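Local structure of protein argonaute (Methanocaldococcus jannaschii, 5G5S) at residues Y347-I352 / E394-N399; D572-N577 / K637-L642; L153-R158 / R295-T300. The protein uses short single-stranded DNA guides to bind and cleave complementary target DNA, and may thereby defend the cell against invading genetic elements. All blocks are in the same frame, centred on the assembly; numbering follows the deposited sequence.

Interaction 1. Residues Y347-I352 / E394-N399; sequences YDVPEI and ELPKFN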
loop_
_atom_site.group_PDB
_atom_site.type_symbol
_atom_site.label_atom_id
_atom_site.label_comp_id
_atom_site.label_asym_id
_atom_site.label_seq_id
_atom_site.Cartn_x
_atom_site.Cartn_y
_atom_site.Cartn_z
ATOM N N TYR A 347 -6.755 7.508 25.893
ATOM C CA TYR A 347 -5.452 7.601 26.556
ATOM C C TYR A 347 -4.883 9.010 26.489
ATOM O O TYR A 347 -4.284 9.456 27.465
ATOM C CB TYR A 347 -4.443 6.609 25.941
ATOM C CG TYR A 347 -4.181 5.409 26.817
ATOM C CD1 TYR A 347 -5.084 4.350 26.872
ATOM C CD2 TYR A 347 -3.042 5.339 27.615
ATOM C CE1 TYR A 347 -4.864 3.254 27.705
ATOM C CE2 TYR A 347 -2.800 4.240 28.438
ATOM C CZ TYR A 347 -3.717 3.200 28.482
ATOM O OH TYR A 347 -3.484 2.107 29.278
ATOM N N ASP A 348 -5.045 9.698 25.337
ATOM C CA ASP A 348 -4.559 11.064 25.129
ATOM C C ASP A 348 -5.310 11.780 24.010
ATOM O O ASP A 348 -5.591 11.189 22.970
ATOM C CB ASP A 348 -3.033 11.086 24.855
ATOM C CG ASP A 348 -2.389 12.462 24.935
ATOM O OD1 ASP A 348 -2.687 13.209 25.902
ATOM O OD2 ASP A 348 -1.542 12.772 24.066
ATOM N N VAL A 349 -5.616 13.063 24.233
ATOM C CA VAL A 349 -6.278 13.967 23.289
ATOM C C VAL A 349 -5.274 15.125 23.039
ATOM O O VAL A 349 -4.754 15.670 24.021
ATOM C CB VAL A 349 -7.644 14.480 23.844
ATOM C CG1 VAL A 349 -8.292 15.493 22.899
ATOM C CG2 VAL A 349 -8.604 13.325 24.121
ATOM N N PRO A 350 -4.951 15.503 21.771
ATOM C CA PRO A 350 -3.979 16.597 21.561
ATOM C C PRO A 350 -4.418 17.913 22.196
ATOM O O PRO A 350 -5.618 18.190 22.233
ATOM C CB PRO A 350 -3.888 16.711 20.034
ATOM C CG PRO A 350 -4.382 15.408 19.523
ATOM C CD PRO A 350 -5.439 14.972 20.481
ATOM N N GLU A 351 -3.447 18.706 22.714
ATOM C CA GLU A 351 -3.667 19.997 23.379
ATOM C C GLU A 351 -4.446 21.008 22.518
ATOM O O GLU A 351 -5.209 21.813 23.061
ATOM C CB GLU A 351 -2.340 20.598 23.852
ATOM N N ILE A 352 -4.272 20.939 21.180
ATOM C CA ILE A 352 -4.931 21.793 20.188
ATOM C C ILE A 352 -6.469 21.637 20.170
ATOM O O ILE A 352 -7.164 22.591 19.812
ATOM C CB ILE A 352 -4.322 21.524 18.792
ATOM N N GLU A 394 -11.570 15.085 28.744
ATOM C CA GLU A 394 -10.602 15.648 27.790
ATOM C C GLU A 394 -11.125 15.702 26.345
ATOM O O GLU A 394 -10.678 16.553 25.574
ATOM C CB GLU A 394 -9.265 14.880 27.836
ATOM C CG GLU A 394 -8.435 15.129 29.087
ATOM C CD GLU A 394 -6.959 14.770 29.014
ATOM O OE1 GLU A 394 -6.576 13.919 28.175
ATOM O OE2 GLU A 394 -6.180 15.348 29.806
ATOM N N LEU A 395 -12.061 14.796 25.986
ATOM C CA LEU A 395 -12.662 14.679 24.652
ATOM C C LEU A 395 -13.326 15.969 24.161
ATOM O O LEU A 395 -14.049 16.614 24.927
ATOM C CB LEU A 395 -13.693 13.537 24.604
ATOM C CG LEU A 395 -13.173 12.114 24.480
ATOM C CD1 LEU A 395 -14.237 11.125 24.886
ATOM C CD2 LEU A 395 -12.700 11.807 23.060
ATOM N N PRO A 396 -13.126 16.345 22.876
ATOM C CA PRO A 396 -13.784 17.562 22.366
ATOM C C PRO A 396 -15.271 17.338 22.098
ATOM O O PRO A 396 -15.704 16.196 21.942
ATOM C CB PRO A 396 -13.029 17.853 21.066
ATOM C CG PRO A 396 -12.538 16.509 20.603
ATOM C CD PRO A 396 -12.308 15.682 21.833
ATOM N N LYS A 397 -16.046 18.429 22.042
ATOM C CA LYS A 397 -17.476 18.382 21.756
ATOM C C LYS A 397 -17.737 18.815 20.312
ATOM O O LYS A 397 -16.911 19.498 19.707
ATOM C CB LYS A 397 -18.259 19.261 22.745
ATOM N N PHE A 398 -18.874 18.395 19.754
ATOM C CA PHE A 398 -19.267 18.760 18.401
ATOM C C PHE A 398 -20.487 19.698 18.468
ATOM O O PHE A 398 -21.544 19.320 18.996
ATOM C CB PHE A 398 -19.526 17.506 17.542
ATOM C CG PHE A 398 -18.303 16.635 17.341
ATOM C CD1 PHE A 398 -17.408 16.890 16.310
ATOM C CD2 PHE A 398 -18.042 15.567 18.190
ATOM C CE1 PHE A 398 -16.273 16.095 16.134
ATOM C CE2 PHE A 398 -16.905 14.771 18.010
ATOM C CZ PHE A 398 -16.030 15.042 16.985
ATOM N N ASN A 399 -20.304 20.947 17.999
ATOM C CA ASN A 399 -21.351 21.971 17.972
ATOM C C ASN A 399 -21.726 22.288 16.520
ATOM O O ASN A 399 -21.041 23.070 15.852
ATOM C CB ASN A 399 -20.928 23.225 18.745
ATOM C CG ASN A 399 -22.011 24.268 18.792
ATOM O OD1 ASN A 399 -22.119 25.123 17.907
ATOM N ND2 ASN A 399 -22.876 24.175 19.788
#
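The backbone carbonyl oxygen of E394 meets the branched end of V349, whose CG1 lies 3.7 Å from E394 O while its CB and CG2 stand farther off. This contact is packing against a peptide oxygen, and no hydrogen bond spans the two segments. With CG1 anti to the backbone N (chi1 176°), V349 extends that methyl toward the loop ahead of strand 397-407, where CG1 is 4.2 Å from P396 CD. The second methyl rests beside the root of the glutamate, CG2 lying 4.1 Å from E394 CB, and the side chains run past one another, pointing opposite ways. L395 CD2 only grazes this methyl. Farther out, the carboxylates of D348 and E394 approach, with OD1 of D348 4.6 Å from OE1 of E394. R354 forms a salt bridge with D348 and a long, weak ion pair with E394, so the two acids share a cation. In the Mid domain, the contact joins the approach to strand 357-365 with the end of the beta-alpha-beta crossover that returns as edge strand 397-407. Its chemistry is divided: a buried valine packs against the backbone and side chains of 394-396, while R354 probably offsets the repulsion between the acids at the margin.

Interaction 2. Residues D572-N577 / K637-L642; sequences DGFIQN and KLSTWL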
loop_
_atom_site.group_PDB
_atom_site.type_symbol
_atom_site.label_atom_id
_atom_site.label_comp_id
_atom_site.label_asym_id
_atom_site.label_seq_id
_atom_site.Cartn_x
_atom_site.Cartn_y
_atom_site.Cartn_z
ATOM N N ASP A 572 8.298 -0.985 1.939
ATOM C CA ASP A 572 7.894 -1.803 0.800
ATOM C C ASP A 572 8.997 -1.545 -0.193
ATOM O O ASP A 572 8.829 -0.735 -1.110
ATOM C CB ASP A 572 6.536 -1.355 0.234
ATOM C CG ASP A 572 5.813 -2.415 -0.575
ATOM O OD1 ASP A 572 6.407 -2.932 -1.550
ATOM O OD2 ASP A 572 4.644 -2.718 -0.244
ATOM N N GLY A 573 10.152 -2.136 0.074
ATOM C CA GLY A 573 11.341 -1.963 -0.741
ATOM C C GLY A 573 12.579 -2.593 -0.143
ATOM O O GLY A 573 12.629 -2.871 1.060
ATOM N N PHE A 574 13.587 -2.819 -0.986
ATOM C CA PHE A 574 14.836 -3.416 -0.538
ATOM C C PHE A 574 15.941 -2.408 -0.395
ATOM O O PHE A 574 15.899 -1.344 -1.015
ATOM C CB PHE A 574 15.240 -4.617 -1.402
ATOM C CG PHE A 574 14.174 -5.684 -1.434
ATOM C CD1 PHE A 574 13.936 -6.487 -0.323
ATOM C CD2 PHE A 574 13.369 -5.855 -2.555
ATOM C CE1 PHE A 574 12.925 -7.457 -0.344
ATOM C CE2 PHE A 574 12.371 -6.833 -2.577
ATOM C CZ PHE A 574 12.152 -7.623 -1.470
ATOM N N ILE A 575 16.896 -2.712 0.487
ATOM C CA ILE A 575 18.059 -1.867 0.762
ATOM C C ILE A 575 19.060 -2.101 -0.358
ATOM O O ILE A 575 19.281 -3.251 -0.742
ATOM C CB ILE A 575 18.615 -2.207 2.189
ATOM C CG1 ILE A 575 17.643 -1.768 3.326
ATOM C CG2 ILE A 575 20.047 -1.739 2.450
ATOM C CD1 ILE A 575 17.373 -0.238 3.501
ATOM N N GLN A 576 19.620 -1.010 -0.919
ATOM C CA GLN A 576 20.662 -1.078 -1.952
ATOM C C GLN A 576 21.978 -1.377 -1.225
ATOM O O GLN A 576 22.096 -1.079 -0.035
ATOM C CB GLN A 576 20.771 0.257 -2.710
ATOM C CG GLN A 576 20.920 0.116 -4.232
ATOM C CD GLN A 576 22.283 -0.369 -4.693
ATOM O OE1 GLN A 576 22.480 -1.555 -4.995
ATOM N NE2 GLN A 576 23.252 0.538 -4.780
ATOM N N ASN A 577 22.959 -1.956 -1.930
ATOM C CA ASN A 577 24.277 -2.293 -1.382
ATOM C C ASN A 577 25.040 -1.089 -0.799
ATOM O O ASN A 577 25.715 -1.233 0.223
ATOM C CB ASN A 577 25.119 -3.001 -2.428
ATOM C CG ASN A 577 25.832 -4.202 -1.879
ATOM O OD1 ASN A 577 26.962 -4.109 -1.381
ATOM N ND2 ASN A 577 25.174 -5.354 -1.933
ATOM N N LYS A 637 4.032 -10.559 1.957
ATOM C CA LYS A 637 5.363 -11.153 2.043
ATOM C C LYS A 637 6.269 -10.310 2.947
ATOM O O LYS A 637 6.332 -9.089 2.800
ATOM C CB LYS A 637 5.988 -11.310 0.656
ATOM C CG LYS A 637 7.281 -12.123 0.660
ATOM C CD LYS A 637 7.899 -12.254 -0.729
ATOM C CE LYS A 637 8.554 -10.987 -1.221
ATOM N NZ LYS A 637 9.247 -11.215 -2.514
ATOM N N LEU A 638 6.953 -10.982 3.889
ATOM C CA LEU A 638 7.927 -10.392 4.814
ATOM C C LEU A 638 9.302 -10.901 4.387
ATOM O O LEU A 638 9.466 -12.090 4.141
ATOM C CB LEU A 638 7.625 -10.743 6.278
ATOM C CG LEU A 638 6.169 -10.591 6.720
ATOM C CD1 LEU A 638 5.987 -11.076 8.136
ATOM C CD2 LEU A 638 5.670 -9.146 6.575
ATOM N N SER A 639 10.260 -9.994 4.199
ATOM C CA SER A 639 11.568 -10.374 3.683
ATOM C C SER A 639 12.669 -9.517 4.273
ATOM O O SER A 639 12.429 -8.373 4.671
ATOM C CB SER A 639 11.563 -10.208 2.162
ATOM O OG SER A 639 12.789 -10.592 1.569
ATOM N N THR A 640 13.902 -10.052 4.224
ATOM C CA THR A 640 15.175 -9.421 4.590
ATOM C C THR A 640 15.143 -8.519 5.816
ATOM O O THR A 640 15.223 -7.299 5.723
ATOM C CB THR A 640 15.959 -8.905 3.352
ATOM O OG1 THR A 640 16.906 -7.890 3.714
ATOM C CG2 THR A 640 15.082 -8.394 2.268
ATOM N N TRP A 641 15.004 -9.154 6.971
ATOM C CA TRP A 641 15.026 -8.496 8.257
ATOM C C TRP A 641 16.511 -8.325 8.596
ATOM O O TRP A 641 17.251 -9.313 8.708
ATOM C CB TRP A 641 14.278 -9.363 9.275
ATOM C CG TRP A 641 14.101 -8.767 10.642
ATOM C CD1 TRP A 641 14.231 -7.450 11.004
ATOM C CD2 TRP A 641 13.741 -9.480 11.832
ATOM N NE1 TRP A 641 13.928 -7.295 12.337
ATOM C CE2 TRP A 641 13.645 -8.534 12.877
ATOM C CE3 TRP A 641 13.503 -10.836 12.120
ATOM C CZ2 TRP A 641 13.377 -8.909 14.201
ATOM C CZ3 TRP A 641 13.203 -11.199 13.422
ATOM C CH2 TRP A 641 13.126 -10.239 14.442
ATOM N N LEU A 642 16.956 -7.070 8.647
ATOM C CA LEU A 642 18.345 -6.692 8.895
ATOM C C LEU A 642 18.505 -5.915 10.184
ATOM O O LEU A 642 17.590 -5.217 10.608
ATOM C CB LEU A 642 18.895 -5.856 7.724
ATOM C CG LEU A 642 18.919 -6.525 6.337
ATOM C CD1 LEU A 642 19.029 -5.485 5.231
ATOM C CD2 LEU A 642 20.028 -7.581 6.249
#
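The CA atoms of F574 and T640, 7.9 Å apart, are the nearest such pair across the two segments, and no main-chain pairing forms. The loop 572-577 and the strand segment 637-642 advance in the same general direction, and T640 interrupts the usual strand conformation with positive backbone angles (phi 39°, psi 71°). One edge of the F574 ring carries the contact. Its CD1 atom lies 3.4 Å from T640 CG2, near the ring plane, and CE1 is 3.7 Å from S639 OG. The phenyl group reaches this position with CG anti to its carbonyl carbon (chi1 -57°). The side chain of F574 also touches S598 and R600 of strand 593-600, which separates 566-571 from 636-645 in the PIWI sheet. I575 CG1 approaches L642 CD1 at 4.4 Å, a looser apolar touch. The loop begins at D572, an active-site and manganese-binding residue by similarity, which forms a salt bridge with K601. Without hydrogen bonds across it, the contact depends on van der Waals packing, perhaps aided by the weakly positive edge of the ring facing the serine oxygen, and it lays the loop after strand 566-571 against strand 636-645.

Interaction 3. Residues L153-R158 / R295-T300; sequences LILNFR and RFIDNT. With MG (magnesium ion), chain B.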
loop_
_atom_site.group_PDB
_atom_site.type_symbol
_atom_site.label_atom_id
_atom_site.label_comp_id
_atom_site.label_asym_id
_atom_site.label_seq_id
_atom_site.Cartn_x
_atom_site.Cartn_y
_atom_site.Cartn_z
ATOM N N LEU A 153 8.457 -23.792 -7.658
ATOM C CA LEU A 153 8.038 -22.695 -8.513
ATOM C C LEU A 153 6.789 -22.100 -7.888
ATOM O O LEU A 153 5.848 -22.834 -7.578
ATOM C CB LEU A 153 7.781 -23.108 -9.978
ATOM C CG LEU A 153 7.626 -21.911 -10.958
ATOM C CD1 LEU A 153 8.980 -21.405 -11.456
ATOM C CD2 LEU A 153 6.736 -22.263 -12.130
ATOM N N ILE A 154 6.807 -20.780 -7.648
ATOM C CA ILE A 154 5.654 -20.034 -7.138
ATOM C C ILE A 154 4.892 -19.664 -8.404
ATOM O O ILE A 154 5.461 -19.053 -9.310
ATOM C CB ILE A 154 6.047 -18.798 -6.264
ATOM C CG1 ILE A 154 7.106 -19.134 -5.179
ATOM C CG2 ILE A 154 4.824 -18.085 -5.677
ATOM C CD1 ILE A 154 6.825 -20.355 -4.265
ATOM N N LEU A 155 3.650 -20.124 -8.509
ATOM C CA LEU A 155 2.831 -19.909 -9.695
ATOM C C LEU A 155 1.572 -19.098 -9.366
ATOM O O LEU A 155 0.752 -19.511 -8.548
ATOM C CB LEU A 155 2.504 -21.268 -10.339
ATOM C CG LEU A 155 2.138 -21.303 -11.821
ATOM C CD1 LEU A 155 3.242 -20.699 -12.694
ATOM C CD2 LEU A 155 1.874 -22.738 -12.252
ATOM N N ASN A 156 1.464 -17.912 -9.972
ATOM C CA ASN A 156 0.348 -17.012 -9.743
ATOM C C ASN A 156 -0.373 -16.689 -11.038
ATOM O O ASN A 156 0.266 -16.471 -12.062
ATOM C CB ASN A 156 0.829 -15.728 -9.064
ATOM C CG ASN A 156 -0.222 -15.016 -8.249
ATOM O OD1 ASN A 156 -1.187 -15.617 -7.768
ATOM N ND2 ASN A 156 -0.029 -13.718 -8.042
ATOM N N PHE A 157 -1.703 -16.685 -10.998
ATOM C CA PHE A 157 -2.518 -16.369 -12.162
ATOM C C PHE A 157 -3.234 -15.053 -11.878
ATOM O O PHE A 157 -3.969 -14.941 -10.892
ATOM C CB PHE A 157 -3.477 -17.528 -12.482
ATOM C CG PHE A 157 -4.347 -17.362 -13.701
ATOM C CD1 PHE A 157 -3.785 -17.165 -14.958
ATOM C CD2 PHE A 157 -5.732 -17.458 -13.605
ATOM C CE1 PHE A 157 -4.596 -17.014 -16.087
ATOM C CE2 PHE A 157 -6.539 -17.343 -14.741
ATOM C CZ PHE A 157 -5.966 -17.111 -15.972
ATOM N N ARG A 158 -2.951 -14.034 -12.696
ATOM C CA ARG A 158 -3.516 -12.703 -12.485
ATOM C C ARG A 158 -4.359 -12.183 -13.626
ATOM O O ARG A 158 -4.136 -12.530 -14.785
ATOM C CB ARG A 158 -2.414 -11.701 -12.125
ATOM C CG ARG A 158 -2.804 -10.809 -10.970
ATOM C CD ARG A 158 -1.839 -10.954 -9.818
ATOM N NE ARG A 158 -0.774 -9.956 -9.880
ATOM C CZ ARG A 158 -0.835 -8.756 -9.309
ATOM N NH1 ARG A 158 -1.920 -8.384 -8.639
ATOM N NH2 ARG A 158 0.187 -7.915 -9.407
ATOM N N ARG A 295 4.954 -29.235 -17.544
ATOM C CA ARG A 295 5.913 -30.350 -17.491
ATOM C C ARG A 295 7.090 -30.162 -16.521
ATOM O O ARG A 295 7.619 -31.158 -16.028
ATOM C CB ARG A 295 6.430 -30.698 -18.905
ATOM C CG ARG A 295 7.239 -29.600 -19.604
ATOM C CD ARG A 295 7.565 -29.954 -21.042
ATOM N NE ARG A 295 8.391 -28.931 -21.687
ATOM C CZ ARG A 295 9.716 -28.989 -21.801
ATOM N NH1 ARG A 295 10.388 -30.020 -21.302
ATOM N NH2 ARG A 295 10.379 -28.013 -22.406
ATOM N N PHE A 296 7.501 -28.896 -16.261
ATOM C CA PHE A 296 8.640 -28.553 -15.405
ATOM C C PHE A 296 8.435 -28.822 -13.919
ATOM O O PHE A 296 9.423 -28.948 -13.185
ATOM C CB PHE A 296 9.070 -27.086 -15.619
ATOM C CG PHE A 296 9.276 -26.680 -17.058
ATOM C CD1 PHE A 296 10.282 -27.257 -17.825
ATOM C CD2 PHE A 296 8.471 -25.715 -17.645
ATOM C CE1 PHE A 296 10.466 -26.888 -19.157
ATOM C CE2 PHE A 296 8.653 -25.347 -18.980
ATOM C CZ PHE A 296 9.649 -25.933 -19.725
ATOM N N ILE A 297 7.165 -28.880 -13.466
ATOM C CA ILE A 297 6.828 -29.032 -12.046
ATOM C C ILE A 297 5.932 -30.233 -11.706
ATOM O O ILE A 297 5.214 -30.744 -12.570
ATOM C CB ILE A 297 6.200 -27.705 -11.521
ATOM C CG1 ILE A 297 4.866 -27.363 -12.269
ATOM C CG2 ILE A 297 7.219 -26.548 -11.559
ATOM C CD1 ILE A 297 4.035 -26.165 -11.714
ATOM N N ASP A 298 5.940 -30.641 -10.421
ATOM C CA ASP A 298 5.045 -31.666 -9.884
ATOM C C ASP A 298 3.699 -30.952 -9.683
ATOM O O ASP A 298 3.665 -29.733 -9.449
ATOM C CB ASP A 298 5.570 -32.241 -8.552
ATOM C CG ASP A 298 6.874 -33.023 -8.637
ATOM O OD1 ASP A 298 7.104 -33.695 -9.669
ATOM O OD2 ASP A 298 7.630 -33.019 -7.649
ATOM N N ASN A 299 2.598 -31.694 -9.820
ATOM C CA ASN A 299 1.232 -31.168 -9.772
ATOM C C ASN A 299 0.662 -30.814 -8.388
ATOM O O ASN A 299 -0.239 -29.978 -8.302
ATOM C CB ASN A 299 0.294 -32.103 -10.548
ATOM C CG ASN A 299 0.760 -32.397 -11.957
ATOM O OD1 ASN A 299 1.432 -31.581 -12.611
ATOM N ND2 ASN A 299 0.436 -33.583 -12.446
ATOM N N THR A 300 1.177 -31.446 -7.320
ATOM C CA THR A 300 0.721 -31.239 -5.940
ATOM C C THR A 300 1.198 -29.882 -5.360
ATOM O O THR A 300 2.402 -29.613 -5.390
ATOM C CB THR A 300 1.169 -32.421 -5.045
ATOM O OG1 THR A 300 1.332 -33.614 -5.821
ATOM C CG2 THR A 300 0.212 -32.676 -3.889
HETATM MG MG MG B . 3.045 -30.504 -13.546
#
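I297 overlaps two leucines of strand 150-163, one with each arm of its branched side chain. Its CG2 methyl packs against the root of L153, with I297 CG2 3.8 Å from L153 CB, while the longer arm reaches L155, I297 CD1 lying 4.1 Å from L155 CD2. The fork is set by CG1 standing between the backbone N and the carbonyl carbon (chi1 62°), which spreads the two arms over residues on the same side of the strand. The main-chain I297 O binds magnesium at 2.4 Å. N299 curls back to the same ion and supplies OD1 at 2.1 Å, and the carbonyl oxygens of A291 and L294 complete the four protein ligands. The metal thus draws the end of helix 280-293 and the following turn together, which probably fixes the backbone from which I297 projects. The contact probably brings together the linker regions on the two sides of PAZ. L155 also rests on I290 of helix 280-293, and L153 on I114 of helix 114-122. Strand 150-163 pairs with strands 14-16, 134-147 and 255-260, so the metal-bound turn sits against the antiparallel sheet with both helices alongside.

Overall arrangement
From the N terminus, interaction 3 comes first, linking strand 150-163 to the turn at 295-300 and closing a long excursion that includes the PAZ domain. Interaction 1 follows within the Mid domain and encloses a much shorter span, through strand 357-365 and helix 372-390. Interaction 2 comes last, joining the loop after strand 566-571 to strand 636-645 of the PIWI sheet. The three are in series, none nested or crossed. In space, interactions 2 and 3 are closest, their nearest atoms about 8 Å apart, whereas interactions 1 and 3 lie on opposite sides of the chain's centre, their centres about 55 Å apart. Strand 302-308, just beyond interaction 3, belongs to the same mixed sheet as strand 636-645 of interaction 2.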